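Local coordinates for protein probable enoyl-CoA hydratase/isomerase (Mycobacterium abscessus, PDB 3SWX) that probably catalyses hydration or isomerisation of enoyl-CoA thioesters, as a trimeric member of the crotonase-like enoyl-CoA hydratase/isomerase family, at residues 10-15 with 60-65; 47-52 with 100-105; 106-111 with 191-196. All coordinates share one frame; numbering follows the deposited sequence.

Contact 1 of 3, residues 10-15 with 60-65; sequences TLRIRR and YGEGPL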
loop_
_atom_site.group_PDB
_atom_site.type_symbol
_atom_site.label_atom_id
_atom_site.label_comp_id
_atom_site.label_asym_id
_atom_site.label_seq_id
_atom_site.Cartn_x
_atom_site.Cartn_y
_atom_site.Cartn_z
ATOM N N THR B 10 30.230 -11.065 16.861
ATOM C CA THR B 10 29.594 -9.761 16.588
ATOM C C THR B 10 28.097 -9.660 16.951
ATOM O O THR B 10 27.480 -8.621 16.732
ATOM C CB THR B 10 29.755 -9.392 15.096
ATOM O OG1 THR B 10 28.985 -10.296 14.272
ATOM C CG2 THR B 10 31.247 -9.472 14.695
ATOM N N LEU B 11 27.515 -10.724 17.496
ATOM C CA LEU B 11 26.125 -10.691 17.963
ATOM C C LEU B 11 26.010 -11.096 19.426
ATOM O O LEU B 11 26.706 -12.000 19.873
ATOM C CB LEU B 11 25.256 -11.656 17.161
ATOM C CG LEU B 11 25.371 -11.560 15.656
ATOM C CD1 LEU B 11 24.632 -12.741 15.019
ATOM C CD2 LEU B 11 24.810 -10.225 15.244
ATOM N N ARG B 12 25.104 -10.433 20.136
ATOM C CA ARG B 12 24.745 -10.809 21.467
ATOM C C ARG B 12 23.400 -11.532 21.402
ATOM O O ARG B 12 22.375 -10.931 21.036
ATOM C CB ARG B 12 24.629 -9.571 22.357
ATOM C CG ARG B 12 24.269 -9.902 23.789
ATOM C CD ARG B 12 23.783 -8.673 24.516
ATOM N NE ARG B 12 23.554 -8.952 25.927
ATOM C CZ ARG B 12 23.136 -8.059 26.816
ATOM N NH1 ARG B 12 22.895 -6.804 26.458
ATOM N NH2 ARG B 12 22.947 -8.419 28.074
ATOM N N ILE B 13 23.400 -12.809 21.756
ATOM C CA ILE B 13 22.210 -13.614 21.660
ATOM C C ILE B 13 21.708 -14.065 23.029
ATOM O O ILE B 13 22.485 -14.523 23.867
ATOM C CB ILE B 13 22.460 -14.828 20.725
ATOM C CG1 ILE B 13 22.593 -14.314 19.276
ATOM C CG2 ILE B 13 21.333 -15.862 20.867
ATOM C CD1 ILE B 13 22.182 -15.279 18.209
ATOM N N ARG B 14 20.404 -13.928 23.242
ATOM C CA ARG B 14 19.762 -14.445 24.430
ATOM C C ARG B 14 18.432 -15.042 24.041
ATOM O O ARG B 14 17.905 -14.724 22.956
ATOM C CB ARG B 14 19.513 -13.324 25.447
ATOM C CG ARG B 14 20.757 -12.610 25.943
ATOM C CD ARG B 14 20.395 -11.349 26.688
ATOM N NE ARG B 14 20.195 -10.215 25.787
ATOM C CZ ARG B 14 19.650 -9.048 26.134
ATOM N NH1 ARG B 14 19.209 -8.834 27.361
ATOM N NH2 ARG B 14 19.532 -8.084 25.237
ATOM N N ARG B 15 17.899 -15.883 24.932
ATOM C CA ARG B 15 16.559 -16.467 24.804
ATOM C C ARG B 15 15.694 -16.100 25.986
ATOM O O ARG B 15 16.123 -16.201 27.131
ATOM C CB ARG B 15 16.624 -17.982 24.807
ATOM C CG ARG B 15 17.108 -18.616 23.571
ATOM C CD ARG B 15 16.692 -20.069 23.583
ATOM N NE ARG B 15 17.236 -20.786 22.441
ATOM C CZ ARG B 15 16.704 -21.890 21.918
ATOM N NH1 ARG B 15 15.584 -22.428 22.409
ATOM N NH2 ARG B 15 17.295 -22.454 20.887
ATOM N N TYR B 60 17.788 -6.036 17.410
ATOM C CA TYR B 60 18.062 -4.661 17.840
ATOM C C TYR B 60 19.573 -4.477 17.719
ATOM O O TYR B 60 20.286 -5.408 17.314
ATOM C CB TYR B 60 17.585 -4.424 19.284
ATOM C CG TYR B 60 18.456 -5.118 20.293
ATOM C CD1 TYR B 60 18.367 -6.499 20.481
ATOM C CD2 TYR B 60 19.402 -4.402 21.039
ATOM C CE1 TYR B 60 19.185 -7.138 21.368
ATOM C CE2 TYR B 60 20.213 -5.032 21.932
ATOM C CZ TYR B 60 20.102 -6.404 22.098
ATOM O OH TYR B 60 20.921 -7.052 22.988
ATOM N N GLY B 61 20.056 -3.285 18.040
ATOM C CA GLY B 61 21.490 -3.008 18.053
ATOM C C GLY B 61 21.976 -2.552 19.423
ATOM O O GLY B 61 21.305 -1.768 20.058
ATOM N N GLU B 62 23.139 -3.045 19.872
ATOM C CA GLU B 62 23.780 -2.552 21.113
ATOM C C GLU B 62 24.430 -1.191 20.873
ATOM O O GLU B 62 24.779 -0.858 19.744
ATOM C CB GLU B 62 24.841 -3.542 21.620
ATOM C CG GLU B 62 24.279 -4.871 22.212
ATOM C CD GLU B 62 23.758 -4.704 23.640
ATOM O OE1 GLU B 62 24.360 -3.913 24.394
ATOM O OE2 GLU B 62 22.750 -5.354 24.013
ATOM N N GLY B 63 24.579 -0.401 21.931
ATOM C CA GLY B 63 25.245 0.888 21.850
ATOM C C GLY B 63 24.397 2.047 21.329
ATOM O O GLY B 63 23.158 1.999 21.366
ATOM N N PRO B 64 25.058 3.100 20.831
ATOM C CA PRO B 64 24.349 4.355 20.549
ATOM C C PRO B 64 23.282 4.313 19.433
ATOM O O PRO B 64 22.314 5.076 19.505
ATOM C CB PRO B 64 25.468 5.346 20.196
ATOM C CG PRO B 64 26.749 4.605 20.302
ATOM C CD PRO B 64 26.520 3.259 20.849
ATOM N N LEU B 65 23.436 3.446 18.436
ATOM C CA LEU B 65 22.473 3.397 17.347
ATOM C C LEU B 65 22.340 2.010 16.716
ATOM O O LEU B 65 23.153 1.117 16.957
ATOM C CB LEU B 65 22.835 4.444 16.302
ATOM C CG LEU B 65 24.233 4.329 15.701
ATOM C CD1 LEU B 65 24.233 3.391 14.499
ATOM C CD2 LEU B 65 24.739 5.723 15.298
HETATM O O HOH W 1 20.521 -10.340 22.884
#
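Strands 11-16 and 56-61 of the crotonase-fold sheet are not direct neighbours: strand 19-24 runs between them, so the two segments meet through long side chains reaching over one sheet surface. The closest CA atoms, those of Arg-12 and Glu-62, are still 8.3 Å apart.

Charge carries the first link. Arg-12 has CG anti to the backbone N (chi1 -179°) and an extended chain, which brings NH1 to Glu-62 OE2 in a salt bridge of 2.8 Å. The oxygen lies in the guanidinium plane, but the N-H comes from above the carboxylate plane.

Hydrogen bonds through the phenol form the second link. Tyr-60 OH donates to the anti lone pair of Glu-62 OE2 at 2.7 Å, so one carboxylate oxygen is gripped by two donors. Arg-14, bent at chi3 (-85°), gives NH2 to Tyr-60 OH at 2.8 Å, its guanidinium standing 68° from the phenol ring. The charge of Glu-62 is thus probably shared by both arginines, directly with Arg-12 and through the phenol with Arg-14.

The guanidinium groups of Arg-12 and Arg-14 lie one over the other, CZ of each 3.7 Å above the plane of the other, and Glu-62 nearby probably offsets the two like charges. Water 1 closes the network, donating to Arg-12 O at 2.7 Å and accepting from Arg-14 NE at 2.9 Å.

Contact 2 of 3, residues 47-52 with 100-105; sequences EYETDT and QLSKPL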
loop_
_atom_site.group_PDB
_atom_site.type_symbol
_atom_site.label_atom_id
_atom_site.label_comp_id
_atom_site.label_asym_id
_atom_site.label_seq_id
_atom_site.Cartn_x
_atom_site.Cartn_y
_atom_site.Cartn_z
ATOM N N GLU B 47 19.591 -20.549 11.934
ATOM C CA GLU B 47 19.365 -21.313 13.162
ATOM C C GLU B 47 17.940 -21.077 13.684
ATOM O O GLU B 47 17.232 -22.026 14.058
ATOM C CB GLU B 47 20.384 -20.900 14.223
ATOM C CG GLU B 47 20.674 -21.929 15.280
ATOM C CD GLU B 47 22.041 -22.571 15.085
ATOM O OE1 GLU B 47 23.059 -21.835 15.175
ATOM O OE2 GLU B 47 22.090 -23.803 14.832
ATOM N N TYR B 48 17.507 -19.815 13.687
ATOM C CA TYR B 48 16.171 -19.481 14.179
ATOM C C TYR B 48 15.112 -20.263 13.390
ATOM O O TYR B 48 14.224 -20.908 13.964
ATOM C CB TYR B 48 15.945 -17.953 14.116
ATOM C CG TYR B 48 14.511 -17.512 14.299
ATOM C CD1 TYR B 48 13.769 -17.922 15.405
ATOM C CD2 TYR B 48 13.893 -16.668 13.362
ATOM C CE1 TYR B 48 12.445 -17.530 15.569
ATOM C CE2 TYR B 48 12.570 -16.273 13.513
ATOM C CZ TYR B 48 11.850 -16.700 14.630
ATOM O OH TYR B 48 10.544 -16.305 14.805
ATOM N N GLU B 49 15.248 -20.206 12.072
ATOM C CA GLU B 49 14.324 -20.832 11.127
ATOM C C GLU B 49 14.068 -22.300 11.435
ATOM O O GLU B 49 12.939 -22.751 11.403
ATOM C CB GLU B 49 14.880 -20.690 9.688
ATOM C CG GLU B 49 14.056 -21.371 8.596
ATOM C CD GLU B 49 12.762 -20.639 8.290
ATOM O OE1 GLU B 49 12.592 -19.509 8.775
ATOM O OE2 GLU B 49 11.923 -21.196 7.553
ATOM N N THR B 50 15.113 -23.050 11.752
ATOM C CA THR B 50 14.963 -24.487 11.980
ATOM C C THR B 50 14.734 -24.912 13.451
ATOM O O THR B 50 14.447 -26.083 13.721
ATOM C CB THR B 50 16.176 -25.214 11.411
ATOM O OG1 THR B 50 17.359 -24.680 12.003
ATOM C CG2 THR B 50 16.243 -25.004 9.894
ATOM N N ASP B 51 14.855 -23.984 14.394
ATOM C CA ASP B 51 14.609 -24.306 15.789
ATOM C C ASP B 51 13.121 -24.250 16.151
ATOM O O ASP B 51 12.551 -23.164 16.341
ATOM C CB ASP B 51 15.372 -23.341 16.683
ATOM C CG ASP B 51 15.370 -23.780 18.127
ATOM O OD1 ASP B 51 16.337 -23.462 18.842
ATOM O OD2 ASP B 51 14.419 -24.472 18.536
ATOM N N THR B 52 12.504 -25.413 16.323
ATOM C CA THR B 52 11.065 -25.472 16.566
ATOM C C THR B 52 10.649 -24.991 17.979
ATOM O O THR B 52 9.450 -24.825 18.257
ATOM C CB THR B 52 10.542 -26.894 16.354
ATOM O OG1 THR B 52 11.179 -27.754 17.291
ATOM C CG2 THR B 52 10.838 -27.392 14.923
ATOM N N GLN B 100 12.604 -16.437 2.344
ATOM C CA GLN B 100 12.202 -15.648 3.491
ATOM C C GLN B 100 11.954 -16.505 4.739
ATOM O O GLN B 100 11.683 -17.715 4.646
ATOM C CB GLN B 100 10.937 -14.854 3.159
ATOM C CG GLN B 100 11.160 -13.779 2.140
ATOM C CD GLN B 100 10.448 -14.039 0.864
ATOM O OE1 GLN B 100 10.746 -15.010 0.133
ATOM N NE2 GLN B 100 9.486 -13.166 0.561
ATOM N N LEU B 101 12.023 -15.849 5.896
ATOM C CA LEU B 101 11.740 -16.492 7.189
ATOM C C LEU B 101 10.299 -17.001 7.303
ATOM O O LEU B 101 9.347 -16.316 6.899
ATOM C CB LEU B 101 12.016 -15.526 8.342
ATOM C CG LEU B 101 13.487 -15.178 8.582
ATOM C CD1 LEU B 101 13.614 -14.138 9.698
ATOM C CD2 LEU B 101 14.287 -16.471 8.906
ATOM N N SER B 102 10.159 -18.188 7.886
ATOM C CA SER B 102 8.860 -18.849 8.070
ATOM C C SER B 102 8.193 -18.414 9.343
ATOM O O SER B 102 7.027 -18.722 9.565
ATOM C CB SER B 102 9.040 -20.376 8.162
ATOM O OG SER B 102 9.501 -20.892 6.932
ATOM N N LYS B 103 8.952 -17.728 10.189
ATOM C CA LYS B 103 8.471 -17.311 11.499
ATOM C C LYS B 103 8.785 -15.837 11.707
ATOM O O LYS B 103 9.628 -15.265 10.988
ATOM C CB LYS B 103 9.102 -18.159 12.601
ATOM C CG LYS B 103 8.821 -19.627 12.460
ATOM C CD LYS B 103 9.414 -20.405 13.595
ATOM C CE LYS B 103 10.922 -20.495 13.517
ATOM N NZ LYS B 103 11.427 -21.426 14.565
ATOM N N PRO B 104 8.112 -15.217 12.691
ATOM C CA PRO B 104 8.142 -13.759 12.809
ATOM C C PRO B 104 9.494 -13.175 13.192
ATOM O O PRO B 104 10.244 -13.788 13.948
ATOM C CB PRO B 104 7.085 -13.476 13.876
ATOM C CG PRO B 104 6.169 -14.644 13.818
ATOM C CD PRO B 104 7.079 -15.801 13.564
ATOM N N LEU B 105 9.807 -12.022 12.610
ATOM C CA LEU B 105 10.954 -11.210 12.984
ATOM C C LEU B 105 10.483 -9.794 13.348
ATOM O O LEU B 105 9.751 -9.149 12.603
ATOM C CB LEU B 105 11.973 -11.150 11.859
ATOM C CG LEU B 105 13.248 -10.337 12.134
ATOM C CD1 LEU B 105 14.148 -10.903 13.259
ATOM C CD2 LEU B 105 14.083 -10.142 10.833
HETATM O O HOH W 2 10.652 -23.791 13.373
#
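The last turn of helix 35-50 faces an irregular loop leading into strand 105-109, with CA of Glu-49 6.4 Å from CA of Leu-101. Asp-51 is the first residue to leave helical geometry, and the helix end presents its carbonyls to the loop.

Lys-103, bent at chi3 (-72°), reaches this end: NZ donates to Tyr-48 O at 2.9 Å, coming from above the carbonyl plane, and also bonds to Leu-54 O and to water 2. Tyr-48 O accepts from Asp-51 N as well. Helix-end carbonyls would help to stabilise the buried ammonium charge. On its way, Lys-103 CE lies over one face of the Tyr-48 ring, a CH-pi contact 4.2 Å from the centroid. The phenol OH passes beyond to a lone pair of Pro-104 O, 2.7 Å away.

Glu-49 makes a two-pronged grip on Ser-102, both carboxylate oxygens using syn lone pairs: OE1 takes Ser-102 N at 2.9 Å in a nearly straight bond (177°), and OE2 takes Ser-102 OG at 2.5 Å.

Around this helix-to-loop joint, Tyr-48 leans on Ala-57 of strand 56-61, while Pro-104 packs against helix 209-225 and Leu-168 of a second subunit.

Contact 3 of 3, residues 106-111 with 191-196; sequences LVAVHG and GEHVDT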
loop_
_atom_site.group_PDB
_atom_site.type_symbol
_atom_site.label_atom_id
_atom_site.label_comp_id
_atom_site.label_asym_id
_atom_site.label_seq_id
_atom_site.Cartn_x
_atom_site.Cartn_y
_atom_site.Cartn_z
ATOM N N LEU B 106 10.884 -9.323 14.518
ATOM C CA LEU B 106 10.590 -7.966 14.912
ATOM C C LEU B 106 11.908 -7.216 14.960
ATOM O O LEU B 106 12.935 -7.780 15.339
ATOM C CB LEU B 106 9.898 -7.931 16.283
ATOM C CG LEU B 106 8.565 -8.684 16.402
ATOM C CD1 LEU B 106 8.797 -10.184 16.697
ATOM C CD2 LEU B 106 7.689 -8.056 17.466
ATOM N N VAL B 107 11.891 -5.950 14.568
ATOM C CA VAL B 107 13.099 -5.126 14.636
ATOM C C VAL B 107 12.857 -3.891 15.494
ATOM O O VAL B 107 11.885 -3.170 15.295
ATOM C CB VAL B 107 13.619 -4.744 13.228
ATOM C CG1 VAL B 107 14.643 -3.617 13.309
ATOM C CG2 VAL B 107 14.233 -5.976 12.540
ATOM N N ALA B 108 13.740 -3.684 16.468
ATOM C CA ALA B 108 13.666 -2.556 17.390
ATOM C C ALA B 108 14.814 -1.609 17.066
ATOM O O ALA B 108 15.969 -2.014 17.122
ATOM C CB ALA B 108 13.783 -3.042 18.850
ATOM N N VAL B 109 14.489 -0.350 16.749
ATOM C CA VAL B 109 15.477 0.621 16.302
ATOM C C VAL B 109 15.538 1.856 17.209
ATOM O O VAL B 109 14.567 2.234 17.851
ATOM C CB VAL B 109 15.271 1.072 14.795
ATOM C CG1 VAL B 109 15.249 -0.146 13.832
ATOM C CG2 VAL B 109 14.016 1.952 14.605
ATOM N N HIS B 110 16.713 2.475 17.232
ATOM C CA HIS B 110 16.966 3.713 17.958
ATOM C C HIS B 110 18.169 4.393 17.310
ATOM O O HIS B 110 18.966 3.739 16.657
ATOM C CB HIS B 110 17.285 3.406 19.417
ATOM C CG HIS B 110 18.650 2.819 19.627
ATOM N ND1 HIS B 110 19.000 1.563 19.178
ATOM C CD2 HIS B 110 19.754 3.324 20.233
ATOM C CE1 HIS B 110 20.257 1.319 19.500
ATOM N NE2 HIS B 110 20.735 2.369 20.146
ATOM N N GLY B 111 18.298 5.701 17.508
ATOM C CA GLY B 111 19.390 6.477 16.898
ATOM C C GLY B 111 19.331 6.432 15.379
ATOM O O GLY B 111 18.258 6.260 14.796
ATOM N N GLY B 191 14.960 4.356 24.819
ATOM C CA GLY B 191 15.464 3.109 25.419
ATOM C C GLY B 191 14.476 1.959 25.598
ATOM O O GLY B 191 14.890 0.881 25.995
ATOM N N GLU B 192 13.193 2.155 25.273
ATOM C CA GLU B 192 12.154 1.124 25.506
ATOM C C GLU B 192 11.825 0.256 24.301
ATOM O O GLU B 192 10.918 -0.574 24.366
ATOM C CB GLU B 192 10.835 1.770 25.877
ATOM C CG GLU B 192 10.927 2.879 26.813
ATOM C CD GLU B 192 10.465 2.503 28.126
ATOM O OE1 GLU B 192 9.441 3.104 28.536
ATOM O OE2 GLU B 192 11.111 1.595 28.720
ATOM N N HIS B 193 12.502 0.506 23.193
ATOM C CA HIS B 193 12.217 -0.171 21.927
ATOM C C HIS B 193 12.419 -1.684 22.003
ATOM O O HIS B 193 11.598 -2.433 21.506
ATOM C CB HIS B 193 13.058 0.422 20.791
ATOM C CG HIS B 193 14.521 0.517 21.091
ATOM N ND1 HIS B 193 15.023 1.278 22.126
ATOM C CD2 HIS B 193 15.593 -0.038 20.480
ATOM C CE1 HIS B 193 16.342 1.180 22.142
ATOM N NE2 HIS B 193 16.710 0.376 21.160
ATOM N N VAL B 194 13.501 -2.127 22.641
ATOM C CA VAL B 194 13.778 -3.571 22.749
ATOM C C VAL B 194 12.741 -4.262 23.654
ATOM O O VAL B 194 12.135 -5.245 23.258
ATOM C CB VAL B 194 15.193 -3.877 23.267
ATOM C CG1 VAL B 194 15.500 -5.373 23.066
ATOM C CG2 VAL B 194 16.254 -2.998 22.574
ATOM N N ASP B 195 12.490 -3.721 24.838
ATOM C CA ASP B 195 11.451 -4.307 25.715
ATOM C C ASP B 195 10.040 -4.279 25.110
ATOM O O ASP B 195 9.274 -5.200 25.348
ATOM C CB ASP B 195 11.421 -3.636 27.087
ATOM C CG ASP B 195 12.690 -3.899 27.895
ATOM O OD1 ASP B 195 13.360 -4.935 27.679
ATOM O OD2 ASP B 195 13.011 -3.053 28.731
ATOM N N THR B 196 9.698 -3.245 24.338
ATOM C CA THR B 196 8.387 -3.200 23.705
ATOM C C THR B 196 8.319 -4.288 22.646
ATOM O O THR B 196 7.315 -5.012 22.573
ATOM C CB THR B 196 8.049 -1.802 23.126
ATOM O OG1 THR B 196 8.067 -0.844 24.189
ATOM C CG2 THR B 196 6.660 -1.773 22.458
#
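Two histidines, one just past strand 105-109 and one in the first turn of helix 193-205, lie obliquely against each other in this buried contact. His-193 and His-110 both hold CG in the crowded position between the backbone N and the carbonyl carbon (chi1 51° and 74°), which turns the imidazoles toward one another.

The ring planes are inclined by 31° and the centroids lie 4.7 Å apart, an oblique pairing. A CH-pi contact is made by the root of the His-110 side chain: its CB sits over one face of the His-193 imidazole, 3.8 Å from the ring centroid and offset toward the rim, near NE2 and CE1. Val-194 CG2 covers the opposite face, 3.6 Å above the plane. The His-193 ring is thus clamped between a methyl group of its own helix and the methylene that follows the strand. His-110 ND1 and His-193 NE2 lie 3.3 Å apart. The far nitrogen of His-110 has its own anchor, NE2 probably hydrogen-bonding to Gly-63 O.

Ala-108 provides the closest backbone approach, its CA 5.3 Å from that of His-193. The small CB points at the helix start and meets His-193 O at 3.5 Å, while Val-109 O lies near CD2 of the same imidazole.

The contact seats helix 193-205 on the sheet: Leu-106 and Ala-108 project from central strand 105-109 onto its Ile-200, Ala-201 and Ala-197. Both histidines also touch Asp-130 of the adjacent strand 126-130, and Val-194 reaches Tyr-60 of strand 56-61 on the other side.

Along the chain the segments of contacts 1 and 2 alternate, and contact 3 opens after both have closed. Contacts 1 and 3 have centres about 11 Å apart and share the six-stranded sheet, where 56-61 and 105-109 are neighbours; His-110 reaches the loop after strand 56-61. Contact 2 lies about 19 Å from contact 1 and about 20 Å from contact 3. A salt bridge from Arg-15 to Asp-51 ties it to contact 1, while Leu-105 leads straight into Leu-106 of contact 3. Contact 2 ties the end of helix 35-50 to the loop before strand 105-109, contact 3 seats helix 193-205 on that strand, and contact 1 spans strands of the same sheet.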